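Local coordinates for protein paenibacillus xanthan lyase (Paenibacillus, PDB 6F2P) that cleaves the bacterial polysaccharide xanthan as a family 8 polysaccharide lyase, most likely by beta-elimination, and carries several bound calcium ions, at residues E684-D695 with G742-T752; L640-A648 with I659-G670. One frame throughout, in Å; residues are numbered along the deposited sequence.

Contact 1. Residues E684-D695 with G742-T752; sequences ETASDFEISVSD and GKSYKVKFSLT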
loop_
_atom_site.group_PDB
_atom_site.type_symbol
_atom_site.label_atom_id
_atom_site.label_comp_id
_atom_site.label_asym_id
_atom_site.label_seq_id
_atom_site.Cartn_x
_atom_site.Cartn_y
_atom_site.Cartn_z
ATOM N N GLU A 684 22.346 -5.355 -6.060
ATOM C CA GLU A 684 23.417 -5.670 -7.000
ATOM C C GLU A 684 24.334 -6.789 -6.500
ATOM O O GLU A 684 24.677 -6.857 -5.321
ATOM C CB GLU A 684 24.247 -4.425 -7.313
ATOM C CG GLU A 684 25.445 -4.712 -8.208
ATOM C CD GLU A 684 26.102 -3.459 -8.760
ATOM O OE1 GLU A 684 25.773 -2.341 -8.299
ATOM O OE2 GLU A 684 26.956 -3.603 -9.659
ATOM N N THR A 685 24.703 -7.683 -7.405
ATOM C CA THR A 685 25.711 -8.697 -7.133
ATOM C C THR A 685 26.684 -8.715 -8.313
ATOM O O THR A 685 26.532 -7.943 -9.264
ATOM C CB THR A 685 25.090 -10.096 -6.981
ATOM O OG1 THR A 685 24.736 -10.604 -8.276
ATOM C CG2 THR A 685 23.864 -10.047 -6.104
ATOM N N ALA A 686 27.680 -9.593 -8.257
ATOM C CA ALA A 686 28.640 -9.695 -9.355
ATOM C C ALA A 686 27.952 -10.130 -10.640
ATOM O O ALA A 686 28.286 -9.641 -11.717
ATOM C CB ALA A 686 29.768 -10.653 -9.010
ATOM N N SER A 687 26.972 -11.022 -10.516
ATOM C CA SER A 687 26.338 -11.633 -11.681
ATOM C C SER A 687 25.006 -11.011 -12.127
ATOM O O SER A 687 24.557 -11.250 -13.244
ATOM C CB SER A 687 26.147 -13.131 -11.444
ATOM O OG SER A 687 25.209 -13.362 -10.407
ATOM N N ASP A 688 24.367 -10.220 -11.273
ATOM C CA ASP A 688 23.057 -9.681 -11.637
ATOM C C ASP A 688 22.673 -8.394 -10.924
ATOM O O ASP A 688 23.313 -7.966 -9.958
ATOM C CB ASP A 688 21.963 -10.732 -11.437
ATOM C CG ASP A 688 21.998 -11.365 -10.053
ATOM O OD1 ASP A 688 21.995 -10.624 -9.047
ATOM O OD2 ASP A 688 22.034 -12.611 -9.974
ATOM N N PHE A 689 21.604 -7.785 -11.413
ATOM C CA PHE A 689 21.121 -6.530 -10.879
ATOM C C PHE A 689 19.605 -6.588 -10.851
ATOM O O PHE A 689 18.964 -6.772 -11.889
ATOM C CB PHE A 689 21.578 -5.383 -11.766
ATOM C CG PHE A 689 21.510 -4.055 -11.109
ATOM C CD1 PHE A 689 20.300 -3.404 -10.961
ATOM C CD2 PHE A 689 22.659 -3.445 -10.643
ATOM C CE1 PHE A 689 20.237 -2.166 -10.344
ATOM C CE2 PHE A 689 22.605 -2.215 -10.029
ATOM C CZ PHE A 689 21.395 -1.572 -9.880
ATOM N N GLU A 690 19.028 -6.441 -9.662
ATOM C CA GLU A 690 17.583 -6.527 -9.524
ATOM C C GLU A 690 16.980 -5.200 -9.071
ATOM O O GLU A 690 17.550 -4.492 -8.237
ATOM C CB GLU A 690 17.211 -7.648 -8.564
ATOM C CG GLU A 690 15.734 -7.744 -8.301
ATOM C CD GLU A 690 15.391 -8.798 -7.271
ATOM O OE1 GLU A 690 16.317 -9.365 -6.655
ATOM O OE2 GLU A 690 14.187 -9.056 -7.083
ATOM N N ILE A 691 15.830 -4.862 -9.639
ATOM C CA ILE A 691 15.136 -3.633 -9.281
ATOM C C ILE A 691 13.681 -3.893 -8.890
ATOM O O ILE A 691 12.961 -4.628 -9.568
ATOM C CB ILE A 691 15.170 -2.624 -10.429
ATOM C CG1 ILE A 691 16.612 -2.299 -10.802
ATOM C CG2 ILE A 691 14.418 -1.352 -10.044
ATOM C CD1 ILE A 691 16.964 -2.650 -12.224
ATOM N N SER A 692 13.255 -3.297 -7.784
ATOM C CA SER A 692 11.866 -3.399 -7.352
ATOM C C SER A 692 11.210 -2.025 -7.408
ATOM O O SER A 692 11.765 -1.047 -6.903
ATOM C CB SER A 692 11.784 -3.958 -5.938
ATOM O OG SER A 692 10.439 -4.188 -5.552
ATOM N N VAL A 693 10.041 -1.947 -8.038
ATOM C CA VAL A 693 9.343 -0.672 -8.207
ATOM C C VAL A 693 7.892 -0.744 -7.749
ATOM O O VAL A 693 7.221 -1.752 -7.970
ATOM C CB VAL A 693 9.338 -0.243 -9.681
ATOM C CG1 VAL A 693 8.824 1.190 -9.823
ATOM C CG2 VAL A 693 10.720 -0.373 -10.261
ATOM N N SER A 694 7.401 0.321 -7.123
ATOM C CA SER A 694 5.981 0.406 -6.796
ATOM C C SER A 694 5.510 1.840 -6.926
ATOM O O SER A 694 6.308 2.765 -6.848
ATOM C CB SER A 694 5.717 -0.087 -5.376
ATOM O OG SER A 694 6.124 0.883 -4.430
ATOM N N ASP A 695 4.210 2.014 -7.125
ATOM C CA ASP A 695 3.582 3.329 -7.119
ATOM C C ASP A 695 2.844 3.524 -5.791
ATOM O O ASP A 695 1.715 3.055 -5.616
ATOM C CB ASP A 695 2.599 3.433 -8.279
ATOM C CG ASP A 695 1.662 4.608 -8.141
ATOM O OD1 ASP A 695 2.123 5.681 -7.696
ATOM O OD2 ASP A 695 0.461 4.451 -8.466
ATOM N N GLY A 742 -0.553 -0.246 -5.054
ATOM C CA GLY A 742 0.720 -0.056 -4.389
ATOM C C GLY A 742 1.619 -1.278 -4.283
ATOM O O GLY A 742 2.584 -1.268 -3.516
ATOM N N LYS A 743 1.332 -2.327 -5.049
ATOM C CA LYS A 743 2.160 -3.531 -4.988
ATOM C C LYS A 743 3.476 -3.340 -5.711
ATOM O O LYS A 743 3.680 -2.341 -6.400
ATOM C CB LYS A 743 1.433 -4.743 -5.565
ATOM C CG LYS A 743 1.276 -4.728 -7.064
ATOM C CD LYS A 743 0.882 -6.101 -7.546
ATOM C CE LYS A 743 0.637 -6.115 -9.040
ATOM N NZ LYS A 743 0.253 -7.477 -9.511
ATOM N N SER A 744 4.363 -4.314 -5.564
ATOM C CA SER A 744 5.702 -4.224 -6.130
ATOM C C SER A 744 5.900 -5.031 -7.415
ATOM O O SER A 744 5.431 -6.163 -7.534
ATOM C CB SER A 744 6.726 -4.663 -5.092
ATOM O OG SER A 744 6.779 -3.729 -4.029
ATOM N N TYR A 745 6.625 -4.429 -8.359
ATOM C CA TYR A 745 7.019 -5.069 -9.609
ATOM C C TYR A 745 8.539 -5.217 -9.691
ATOM O O TYR A 745 9.264 -4.234 -9.517
ATOM C CB TYR A 745 6.552 -4.220 -10.774
ATOM C CG TYR A 745 5.086 -3.881 -10.725
ATOM C CD1 TYR A 745 4.638 -2.713 -10.113
ATOM C CD2 TYR A 745 4.148 -4.722 -11.296
ATOM C CE1 TYR A 745 3.296 -2.395 -10.076
ATOM C CE2 TYR A 745 2.806 -4.415 -11.267
ATOM C CZ TYR A 745 2.383 -3.252 -10.655
ATOM O OH TYR A 745 1.039 -2.960 -10.625
ATOM N N LYS A 746 9.021 -6.427 -9.977
ATOM C CA LYS A 746 10.458 -6.700 -9.974
ATOM C C LYS A 746 11.007 -7.144 -11.328
ATOM O O LYS A 746 10.320 -7.802 -12.108
ATOM C CB LYS A 746 10.812 -7.741 -8.904
ATOM C CG LYS A 746 10.736 -7.225 -7.472
ATOM C CD LYS A 746 10.855 -8.371 -6.471
ATOM C CE LYS A 746 10.834 -7.885 -5.023
ATOM N NZ LYS A 746 9.656 -7.026 -4.728
ATOM N N VAL A 747 12.258 -6.773 -11.591
ATOM C CA VAL A 747 12.975 -7.220 -12.772
ATOM C C VAL A 747 14.429 -7.491 -12.385
ATOM O O VAL A 747 15.024 -6.739 -11.620
ATOM C CB VAL A 747 12.887 -6.189 -13.926
ATOM C CG1 VAL A 747 13.513 -4.857 -13.532
ATOM C CG2 VAL A 747 13.548 -6.730 -15.193
ATOM N N LYS A 748 14.991 -8.584 -12.889
ATOM C CA LYS A 748 16.376 -8.932 -12.588
ATOM C C LYS A 748 17.180 -9.101 -13.876
ATOM O O LYS A 748 16.891 -9.967 -14.711
ATOM C CB LYS A 748 16.459 -10.188 -11.711
ATOM C CG LYS A 748 17.891 -10.622 -11.398
ATOM C CD LYS A 748 17.990 -11.403 -10.091
ATOM C CE LYS A 748 17.112 -12.645 -10.102
ATOM N NZ LYS A 748 17.340 -13.537 -8.923
ATOM N N PHE A 749 18.188 -8.252 -14.030
ATOM C CA PHE A 749 19.021 -8.248 -15.216
ATOM C C PHE A 749 20.293 -9.061 -15.006
ATOM O O PHE A 749 20.789 -9.177 -13.886
ATOM C CB PHE A 749 19.391 -6.812 -15.558
ATOM C CG PHE A 749 18.262 -6.016 -16.140
ATOM C CD1 PHE A 749 17.980 -6.078 -17.497
ATOM C CD2 PHE A 749 17.488 -5.192 -15.334
ATOM C CE1 PHE A 749 16.941 -5.331 -18.043
ATOM C CE2 PHE A 749 16.447 -4.443 -15.873
ATOM C CZ PHE A 749 16.172 -4.512 -17.229
ATOM N N SER A 750 20.828 -9.622 -16.086
ATOM C CA SER A 750 22.119 -10.292 -16.019
ATOM C C SER A 750 23.237 -9.285 -16.283
ATOM O O SER A 750 23.080 -8.369 -17.087
ATOM C CB SER A 750 22.179 -11.437 -17.028
ATOM O OG SER A 750 21.999 -10.964 -18.353
ATOM N N LEU A 751 24.367 -9.448 -15.607
ATOM C CA LEU A 751 25.489 -8.532 -15.797
ATOM C C LEU A 751 26.682 -9.203 -16.471
ATOM O O LEU A 751 27.629 -8.533 -16.881
ATOM C CB LEU A 751 25.927 -7.939 -14.459
ATOM C CG LEU A 751 24.938 -7.018 -13.747
ATOM C CD1 LEU A 751 25.575 -6.432 -12.492
ATOM C CD2 LEU A 751 24.468 -5.915 -14.678
ATOM N N THR A 752 26.633 -10.527 -16.573
ATOM C CA THR A 752 27.719 -11.287 -17.182
ATOM C C THR A 752 27.232 -12.179 -18.320
ATOM O O THR A 752 26.033 -12.241 -18.624
ATOM C CB THR A 752 28.443 -12.177 -16.154
ATOM O OG1 THR A 752 27.508 -13.104 -15.583
ATOM C CG2 THR A 752 29.086 -11.329 -15.056
HETATM O O HOH W 1 2.629 -0.053 -7.151
#

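Contact 2. Residues L640-A648 with I659-G670; sequences LENSSSAQA and INFWNDEPTTVG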
loop_
_atom_site.group_PDB
_atom_site.type_symbol
_atom_site.label_atom_id
_atom_site.label_comp_id
_atom_site.label_asym_id
_atom_site.label_seq_id
_atom_site.Cartn_x
_atom_site.Cartn_y
_atom_site.Cartn_z
ATOM N N LEU A 640 22.515 8.908 -0.081
ATOM C CA LEU A 640 22.835 9.400 -1.411
ATOM C C LEU A 640 22.229 10.768 -1.623
ATOM O O LEU A 640 22.805 11.612 -2.316
ATOM C CB LEU A 640 22.321 8.432 -2.480
ATOM C CG LEU A 640 22.806 6.987 -2.324
ATOM C CD1 LEU A 640 22.279 6.109 -3.441
ATOM C CD2 LEU A 640 24.324 6.916 -2.256
ATOM N N GLU A 641 21.057 10.971 -1.026
ATOM C CA GLU A 641 20.334 12.231 -1.119
ATOM C C GLU A 641 19.267 12.250 -0.056
ATOM O O GLU A 641 18.708 11.213 0.284
ATOM C CB GLU A 641 19.667 12.384 -2.487
ATOM C CG GLU A 641 18.908 13.695 -2.682
ATOM C CD GLU A 641 18.437 13.886 -4.110
ATOM O OE1 GLU A 641 17.725 14.877 -4.383
ATOM O OE2 GLU A 641 18.779 13.042 -4.964
ATOM N N ASN A 642 18.997 13.433 0.475
ATOM C CA ASN A 642 17.874 13.629 1.371
ATOM C C ASN A 642 17.272 15.005 1.117
ATOM O O ASN A 642 17.589 15.978 1.809
ATOM C CB ASN A 642 18.328 13.476 2.816
ATOM C CG ASN A 642 17.223 13.753 3.801
ATOM O OD1 ASN A 642 16.046 13.597 3.491
ATOM N ND2 ASN A 642 17.598 14.183 4.997
ATOM N N SER A 643 16.431 15.083 0.090
ATOM C CA SER A 643 15.815 16.340 -0.302
ATOM C C SER A 643 14.331 16.134 -0.541
ATOM O O SER A 643 13.812 15.030 -0.372
ATOM C CB SER A 643 16.451 16.868 -1.583
ATOM O OG SER A 643 16.024 16.106 -2.700
ATOM N N SER A 644 13.657 17.201 -0.951
ATOM C CA SER A 644 12.234 17.147 -1.243
ATOM C C SER A 644 11.988 16.511 -2.614
ATOM O O SER A 644 10.848 16.292 -3.025
ATOM C CB SER A 644 11.640 18.556 -1.193
ATOM O OG SER A 644 12.212 19.360 -2.208
ATOM N N SER A 645 13.063 16.209 -3.327
ATOM C CA SER A 645 12.913 15.641 -4.654
ATOM C C SER A 645 13.078 14.130 -4.568
ATOM O O SER A 645 12.398 13.382 -5.280
ATOM C CB SER A 645 13.908 16.264 -5.635
ATOM O OG SER A 645 13.722 15.741 -6.940
ATOM N N ALA A 646 13.965 13.687 -3.680
ATOM C CA ALA A 646 14.189 12.262 -3.471
ATOM C C ALA A 646 14.934 12.008 -2.180
ATOM O O ALA A 646 15.626 12.890 -1.666
ATOM C CB ALA A 646 14.965 11.663 -4.642
ATOM N N GLN A 647 14.804 10.790 -1.674
ATOM C CA GLN A 647 15.495 10.384 -0.462
ATOM C C GLN A 647 16.042 8.997 -0.719
ATOM O O GLN A 647 15.290 8.069 -1.015
ATOM C CB GLN A 647 14.539 10.380 0.743
ATOM C CG GLN A 647 14.022 11.766 1.092
ATOM C CD GLN A 647 12.953 11.752 2.151
ATOM O OE1 GLN A 647 11.834 11.285 1.918
ATOM N NE2 GLN A 647 13.284 12.270 3.330
ATOM N N ALA A 648 17.352 8.850 -0.625
ATOM C CA ALA A 648 17.962 7.593 -1.019
ATOM C C ALA A 648 19.083 7.169 -0.077
ATOM O O ALA A 648 19.888 7.994 0.374
ATOM C CB ALA A 648 18.458 7.676 -2.451
ATOM N N ILE A 659 15.242 3.909 -2.687
ATOM C CA ILE A 659 14.996 5.281 -3.116
ATOM C C ILE A 659 13.514 5.630 -3.143
ATOM O O ILE A 659 12.715 4.890 -3.707
ATOM C CB ILE A 659 15.501 5.521 -4.539
ATOM C CG1 ILE A 659 16.942 5.028 -4.710
ATOM C CG2 ILE A 659 15.349 6.998 -4.900
ATOM C CD1 ILE A 659 17.461 5.135 -6.133
ATOM N N ASN A 660 13.151 6.765 -2.547
ATOM C CA ASN A 660 11.818 7.319 -2.726
ATOM C C ASN A 660 11.850 8.554 -3.636
ATOM O O ASN A 660 12.580 9.509 -3.372
ATOM C CB ASN A 660 11.179 7.663 -1.381
ATOM C CG ASN A 660 10.840 6.426 -0.547
ATOM O OD1 ASN A 660 10.586 5.346 -1.086
ATOM N ND2 ASN A 660 10.823 6.590 0.779
ATOM N N PHE A 661 11.065 8.515 -4.712
ATOM C CA PHE A 661 10.926 9.634 -5.638
ATOM C C PHE A 661 9.622 10.392 -5.376
ATOM O O PHE A 661 8.532 9.813 -5.458
ATOM C CB PHE A 661 10.909 9.124 -7.077
ATOM C CG PHE A 661 12.229 8.600 -7.563
ATOM C CD1 PHE A 661 13.189 9.463 -8.068
ATOM C CD2 PHE A 661 12.503 7.243 -7.546
ATOM C CE1 PHE A 661 14.410 8.985 -8.535
ATOM C CE2 PHE A 661 13.716 6.759 -8.011
ATOM C CZ PHE A 661 14.667 7.632 -8.508
ATOM N N TRP A 662 9.732 11.687 -5.094
ATOM C CA TRP A 662 8.587 12.484 -4.642
ATOM C C TRP A 662 7.820 13.240 -5.729
ATOM O O TRP A 662 6.701 13.701 -5.491
ATOM C CB TRP A 662 9.031 13.469 -3.557
ATOM C CG TRP A 662 9.456 12.788 -2.300
ATOM C CD1 TRP A 662 10.722 12.702 -1.802
ATOM C CD2 TRP A 662 8.615 12.077 -1.384
ATOM N NE1 TRP A 662 10.722 11.985 -0.630
ATOM C CE2 TRP A 662 9.440 11.593 -0.351
ATOM C CE3 TRP A 662 7.243 11.812 -1.332
ATOM C CZ2 TRP A 662 8.938 10.855 0.721
ATOM C CZ3 TRP A 662 6.747 11.082 -0.267
ATOM C CH2 TRP A 662 7.593 10.608 0.741
ATOM N N ASN A 663 8.412 13.375 -6.913
ATOM C CA ASN A 663 7.814 14.202 -7.957
ATOM C C ASN A 663 7.483 13.437 -9.230
ATOM O O ASN A 663 8.108 12.420 -9.543
ATOM C CB ASN A 663 8.724 15.386 -8.287
ATOM C CG ASN A 663 9.025 16.248 -7.076
ATOM O OD1 ASN A 663 10.186 16.481 -6.747
ATOM N ND2 ASN A 663 7.980 16.732 -6.409
ATOM N N ASP A 664 6.496 13.931 -9.967
ATOM C CA ASP A 664 6.149 13.329 -11.242
ATOM C C ASP A 664 6.915 13.989 -12.395
ATOM O O ASP A 664 6.342 14.322 -13.436
ATOM C CB ASP A 664 4.636 13.390 -11.479
ATOM C CG ASP A 664 3.883 12.269 -10.778
ATOM O OD1 ASP A 664 4.504 11.233 -10.446
ATOM O OD2 ASP A 664 2.658 12.417 -10.578
ATOM N N GLU A 665 8.214 14.187 -12.191
ATOM C CA GLU A 665 9.099 14.682 -13.239
ATOM C C GLU A 665 10.322 13.775 -13.271
ATOM O O GLU A 665 10.612 13.103 -12.277
ATOM C CB GLU A 665 9.503 16.136 -12.970
ATOM C CG GLU A 665 10.129 16.363 -11.599
ATOM C CD GLU A 665 10.608 17.797 -11.375
ATOM O OE1 GLU A 665 9.791 18.653 -10.972
ATOM O OE2 GLU A 665 11.812 18.067 -11.590
ATOM N N PRO A 666 11.024 13.719 -14.416
ATOM C CA PRO A 666 12.292 12.983 -14.494
ATOM C C PRO A 666 13.262 13.381 -13.385
ATOM O O PRO A 666 13.543 14.566 -13.215
ATOM C CB PRO A 666 12.842 13.402 -15.856
ATOM C CG PRO A 666 11.625 13.592 -16.676
ATOM C CD PRO A 666 10.592 14.192 -15.742
ATOM N N THR A 667 13.752 12.390 -12.644
ATOM C CA THR A 667 14.574 12.621 -11.459
ATOM C C THR A 667 15.655 11.549 -11.336
ATOM O O THR A 667 15.369 10.358 -11.480
ATOM C CB THR A 667 13.712 12.622 -10.178
ATOM O OG1 THR A 667 12.715 13.646 -10.273
ATOM C CG2 THR A 667 14.560 12.888 -8.963
ATOM N N THR A 668 16.893 11.969 -11.071
ATOM C CA THR A 668 18.014 11.035 -11.030
ATOM C C THR A 668 18.744 11.075 -9.690
ATOM O O THR A 668 19.169 12.135 -9.244
ATOM C CB THR A 668 19.043 11.325 -12.167
ATOM O OG1 THR A 668 18.397 11.288 -13.452
ATOM C CG2 THR A 668 20.189 10.323 -12.139
ATOM N N VAL A 669 18.889 9.915 -9.056
ATOM C CA VAL A 669 19.733 9.780 -7.869
ATOM C C VAL A 669 20.417 8.413 -7.886
ATOM O O VAL A 669 19.799 7.405 -8.235
ATOM C CB VAL A 669 18.937 9.969 -6.553
ATOM C CG1 VAL A 669 17.864 8.912 -6.412
ATOM C CG2 VAL A 669 19.874 9.938 -5.338
ATOM N N GLY A 670 21.695 8.375 -7.518
ATOM C CA GLY A 670 22.456 7.149 -7.634
ATOM C C GLY A 670 22.516 6.751 -9.102
ATOM O O GLY A 670 22.830 7.574 -9.957
HETATM O O HOH W 2 17.895 13.993 -7.439
HETATM O O HOH W 3 11.539 18.902 -5.021
HETATM O O HOH W 4 10.759 12.820 -7.702
#

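Contact 1. Residues E684-D695 with G742-T752
Lys746 folds its long chain over Ser692, its non-hydrogen-bonded partner in an antiparallel ladder. CG of Lys746 lies 3.6 Å from OG of Ser692, and a bend at the last torsion (chi4 53°) turns the ammonium back, leaving NZ 3.1 Å from that hydroxyl. The stronger partner of NZ is Asp461, in a salt bridge, while the small Ser692 hydroxyl bonds Thr460 and the backbone oxygen of Asp461. Glu690 crosses the same lysine obliquely, its OE2 3.5 Å from Lys746 CD. With an alanine in place of Lys746, Asp461 would probably be left without its countercharge and Ser692 without its cover.

Paired backbone bonds at Phe689–Phe749, Ile691–Val747 and Val693–Tyr745 hold the strands; Ile691 N to Val747 O measures 2.8 Å. These six residues, apolar or aromatic, suit the buried face, where Ile691 CD1 meets the Phe749 ring at its edge, 4.1 Å from CD2. Past the ladder, Leu751 CD2 packs on Phe689 CB at 4.1 Å.

Strand 688-694 lies between strands 678-684 and 744-750; the latter also pairs with 714-718, and the apolar face packs on strand 731-736 of the second sheet of the beta-sandwich.

Contact 2. Residues L640-A648 with I659-G670
Trp662 brings the edge of its indole against the end of Gln647, whose amide plane is turned 50° from the ring. Gln647 OE1 sits close to the indole plane, 2.9 Å from NE1, but the bond is bent (134° at the hydrogen) and meets the oxygen from above the amide plane. The same OE1 also bonds Ser485. On the other branch, Gln647 NE2 gives a straight bond of 3.1 Å to Asn642 OD1 and another to the backbone of Lys483. With both ends of the amide gripped, its flip is fixed, which suits a glutamine, donor and acceptor at once, to this buried place. Its CG sits beside the backbone N (chi1 -65°) and the chain then extends, carrying the amide to the indole. Asn660 CB lies over the rim of one face of that ring, 4.1 Å above its plane.

The backbone follows suit: Asn660 N reaches Gln647 O at 2.9 Å, and Trp662 N reaches Ser645 O at 3.2 Å.

The reverse face is apolar, and strand 646-651 brings to it the alanines Ala646 and Ala648, paired with the larger Phe661 and Ile659. Ala648 CB lies 3.8 Å from Ile659 CG1 and 3.9 Å from Val669 CG2; bare methyls here let Val669 approach the sheet closely. Beside them a water links Glu641 OE2 to the carbonyl oxygen of Thr668. Ser643 OG donates to Glu641 OE1 at 2.7 Å and accepts from Ser645 N, an ST turn that shapes the bend between strands 637-642 and 646-651. Leu640 and Glu641 together face Ala648 in a classic beta bulge.

Strands 646-651 and 656-661 form a hairpin inside one sheet of the sandwich, flanked by 637-642 and 678-684. Strand 667-669, at the edge of the other sheet, lies against its apolar face, while the Trp662 side meets Trp456 and strands 466-474 and 493-501.

In the fold
Contacts 1 and 2 share one antiparallel sheet of the C-terminal beta-sandwich, contact 2 also reaching strand 667-669 of the other; their centres are about 18 Å apart and their nearest atoms about 7 Å. Strand 678-684 bridges the gap: it pairs with 656-661 of contact 2 and with 688-694 of contact 1, and Ser679 on it bonds the Asn660 side chain and the Ser694 backbone. Both contacts turn a polar face to the super-sandwich domain, contact 1 through Thr460 and Asp461, contact 2 through Lys483 and Ser485. Strand 646-651 runs on to Glu651, which binds a calcium ion with Gln636 and residues Asp490, Asp491 and Glu492, so the same domain junction also holds a metal.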